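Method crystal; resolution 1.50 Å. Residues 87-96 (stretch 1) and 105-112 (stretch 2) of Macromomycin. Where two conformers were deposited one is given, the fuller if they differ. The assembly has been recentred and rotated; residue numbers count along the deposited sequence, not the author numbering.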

# COMPACT_ATOMS: atom_id res chain seq x y z
N ASN A 87 0.69 14.60 -1.45
CA ASN A 87 1.25 14.74 -2.81
C ASN A 87 2.52 13.89 -2.82
O ASN A 87 3.48 14.28 -2.07
N CYS A 88 2.56 12.83 -3.54
CA CYS A 88 3.68 11.89 -3.59
C CYS A 88 4.86 12.40 -4.42
O CYS A 88 5.82 11.61 -4.48
N LYS A 89 4.78 13.58 -4.94
CA LYS A 89 5.92 14.14 -5.67
C LYS A 89 6.63 15.02 -4.65
O LYS A 89 7.73 15.49 -4.99
N VAL A 90 6.08 15.25 -3.48
CA VAL A 90 6.68 16.09 -2.43
C VAL A 90 7.12 15.24 -1.24
O VAL A 90 8.17 15.56 -0.62
N VAL A 91 6.31 14.29 -0.83
CA VAL A 91 6.62 13.40 0.30
C VAL A 91 6.77 12.00 -0.29
O VAL A 91 6.35 11.66 -1.39
N SER A 92 7.42 11.14 0.48
CA SER A 92 7.63 9.75 0.06
C SER A 92 6.37 8.90 0.30
O SER A 92 5.85 8.87 1.42
N CYS A 93 5.91 8.20 -0.74
CA CYS A 93 4.75 7.31 -0.58
C CYS A 93 5.16 5.88 -0.83
O CYS A 93 6.30 5.68 -1.42
N SER A 94 4.41 4.90 -0.44
CA SER A 94 4.73 3.52 -0.69
C SER A 94 3.49 2.75 -1.15
O SER A 94 2.36 3.26 -1.06
N ALA A 95 3.70 1.57 -1.64
CA ALA A 95 2.66 0.58 -1.95
C ALA A 95 3.09 -0.66 -1.12
O ALA A 95 4.29 -0.98 -1.04
N GLY A 96 2.10 -1.32 -0.48
CA GLY A 96 2.54 -2.48 0.31
C GLY A 96 1.30 -3.13 0.88
O GLY A 96 0.18 -2.82 0.40
N ALA A 105 4.71 -5.70 4.59
CA ALA A 105 5.92 -5.04 4.06
C ALA A 105 5.48 -3.96 3.08
O ALA A 105 4.29 -4.01 2.63
N ALA A 106 6.33 -3.06 2.72
CA ALA A 106 6.01 -1.98 1.80
C ALA A 106 7.26 -1.61 1.02
O ALA A 106 8.42 -1.88 1.40
N GLN A 107 7.05 -1.02 -0.16
CA GLN A 107 8.15 -0.55 -1.00
C GLN A 107 7.96 0.89 -1.38
O GLN A 107 6.80 1.24 -1.87
N ALA A 108 8.85 1.82 -1.22
CA ALA A 108 8.72 3.24 -1.59
C ALA A 108 8.61 3.29 -3.16
O ALA A 108 9.21 2.48 -3.85
N ILE A 109 7.71 4.22 -3.56
CA ILE A 109 7.53 4.31 -5.06
C ILE A 109 7.76 5.78 -5.39
O ILE A 109 7.68 6.69 -4.55
N THR A 110 8.03 6.04 -6.69
CA THR A 110 8.22 7.41 -7.10
C THR A 110 7.44 7.65 -8.43
O THR A 110 7.30 6.73 -9.20
N PHE A 111 7.05 8.89 -8.57
CA PHE A 111 6.28 9.30 -9.77
C PHE A 111 7.14 10.22 -10.63
O PHE A 111 7.90 11.06 -10.15
N ALA A 112 6.85 10.04 -11.91
CA ALA A 112 7.55 10.88 -12.94
C ALA A 112 7.12 12.32 -12.84
O ALA A 112 8.09 13.12 -13.14
OXT ALA A 112 5.99 12.68 -12.49

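Where two segments of a chain meet as a short antiparallel ladder and then separate, side chains and ordered water commonly take over from backbone hydrogen bonds. The two stretches of macromomycin considered here illustrate the principle, and the three residues covered most by the opposing stretch, Phe111, Lys89 and Ile109, mark successive stages of it.

At the Gly96 end of the ladder, backbone contacts dominate. Ala95 and Gln107 form a hydrogen-bonded pair, with Ala95 N donating to Gln107 O at 3.1 Å and Gln107 N to Ala95 O at 2.9 Å, both nearly straight. At the neighbouring pair Gly96 lies against Ala106, their CA atoms 3.8 Å apart. An ideal CB on Gly96 would lie 2.4 Å from Ala105 O and 2.5 Å from Ala106 CA, so the strands can approach this closely because that position is empty. Gln107 adopts an extended t, t side chain whose end leads away from the partner strand, and its OE1 is satisfied elsewhere in the structure. Ser94, a p rotamer directed sideways, brings OG to 3.9 Å from Ala106 CB, a contact without polar character.

Ile109 supplies the first substantial apolar packing. Its CB points to the same face of the sheet as those of Cys93 and Ala95, and with chi1 p and chi2 t the side chain reaches both: CG1 lies 4.4 Å from Cys93 CB, and CG2 lies 4.3 Å from Ala95 CB. Ile109 N also donates to Cys93 O at 2.9 Å.

Farther along, the backbones lie apart, with Lys89 CA 6.4 Å from Phe111 CA, and Phe111 carries much of the contact. Its CB points toward stretch 1, and chi1 m with chi2 at 87° places the buried ring beside Cys88, where CE1 comes to 3.6 Å from Cys88 CB in an oblique approach. Cys88, itself an m rotamer pointing toward stretch 2, is tied by a 2.0 Å disulfide between its SG and that of Cys93, also m. The aromatic contact and the Ile109 contact are thus joined covalently through stretch 1. Cys88 SG lies 5.4 Å from the centroid of the Phe111 ring.

Two waters fill polar gaps between the separated backbones. Water 1 donates to Cys88 O at 2.7 Å and accepts from Phe111 N at 3.0 Å. Water 2 accepts from Cys93 N at 2.9 Å and donates to Cys88 O at 2.9 Å and to Ile109 O at 2.8 Å, so it bridges the stretches while also linking the two cysteines.

Lys89 closes the exposed end. Its CB points sideways, but the side chain, m, t and p through chi3, brings its end nearer. On the way CG passes 4.0 Å from Phe111 CB; at the tip NZ forms a salt bridge to the C-terminal carboxylate, 2.9 Å from Ala112 OXT, and a weak hydrogen bond to Phe111 O at 3.3 Å. One long side chain thereby combines apolar cover with charge pairing at the chain terminus.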

# COMPACT_ATOMS: atom_id res chain seq x y z
CB ASN A 87 1.50 16.21 -3.07
CG ASN A 87 2.14 16.41 -4.43
OD1 ASN A 87 2.75 15.56 -5.08
ND2 ASN A 87 1.99 17.72 -4.75
CB CYS A 88 3.24 10.49 -4.02
SG CYS A 88 1.93 9.76 -2.93
CB LYS A 89 5.48 14.92 -6.92
CG LYS A 89 5.13 13.92 -8.04
CD LYS A 89 4.66 14.53 -9.33
CE LYS A 89 5.72 15.02 -10.27
NZ LYS A 89 6.99 14.24 -10.20
CB VAL A 90 5.67 17.20 -2.01
CG1 VAL A 90 6.09 18.00 -0.78
CG2 VAL A 90 5.35 18.08 -3.19
CB VAL A 91 5.60 13.39 1.42
CG1 VAL A 91 5.52 14.79 2.04
CG2 VAL A 91 4.30 12.70 1.17
CB SER A 92 8.78 9.02 0.82
OG SER A 92 9.99 9.71 0.50
CB CYS A 93 3.69 7.67 -1.67
SG CYS A 93 3.02 9.31 -1.27
CB SER A 94 5.19 2.83 0.65
OG SER A 94 4.15 2.88 1.59
CB ALA A 95 2.57 0.24 -3.43
CB ALA A 105 6.70 -6.12 3.30
CB ALA A 106 5.42 -0.75 2.49
CB GLN A 107 8.31 -1.43 -2.23
CG GLN A 107 9.37 -0.91 -3.20
CD GLN A 107 9.62 -1.89 -4.31
OE1 GLN A 107 9.25 -3.05 -4.39
NE2 GLN A 107 10.43 -1.46 -5.28
CB ALA A 108 10.04 3.90 -1.13
CB ILE A 109 6.08 3.83 -5.43
CG1 ILE A 109 5.11 4.74 -4.67
CG2 ILE A 109 5.92 2.33 -5.23
CD1 ILE A 109 3.60 4.44 -5.12
CB THR A 110 9.72 7.78 -7.37
OG1 THR A 110 10.16 7.06 -8.53
CG2 THR A 110 10.65 7.41 -6.17
CB PHE A 111 5.06 10.11 -9.30
CG PHE A 111 4.06 9.20 -8.60
CD1 PHE A 111 4.18 8.94 -7.25
CD2 PHE A 111 3.07 8.56 -9.31
CE1 PHE A 111 3.27 8.06 -6.62
CE2 PHE A 111 2.13 7.70 -8.71
CZ PHE A 111 2.23 7.47 -7.35
CB ALA A 112 7.21 10.24 -14.28
O HOH W 1 7.62 10.80 -6.29
O HOH W 2 6.39 8.91 -3.56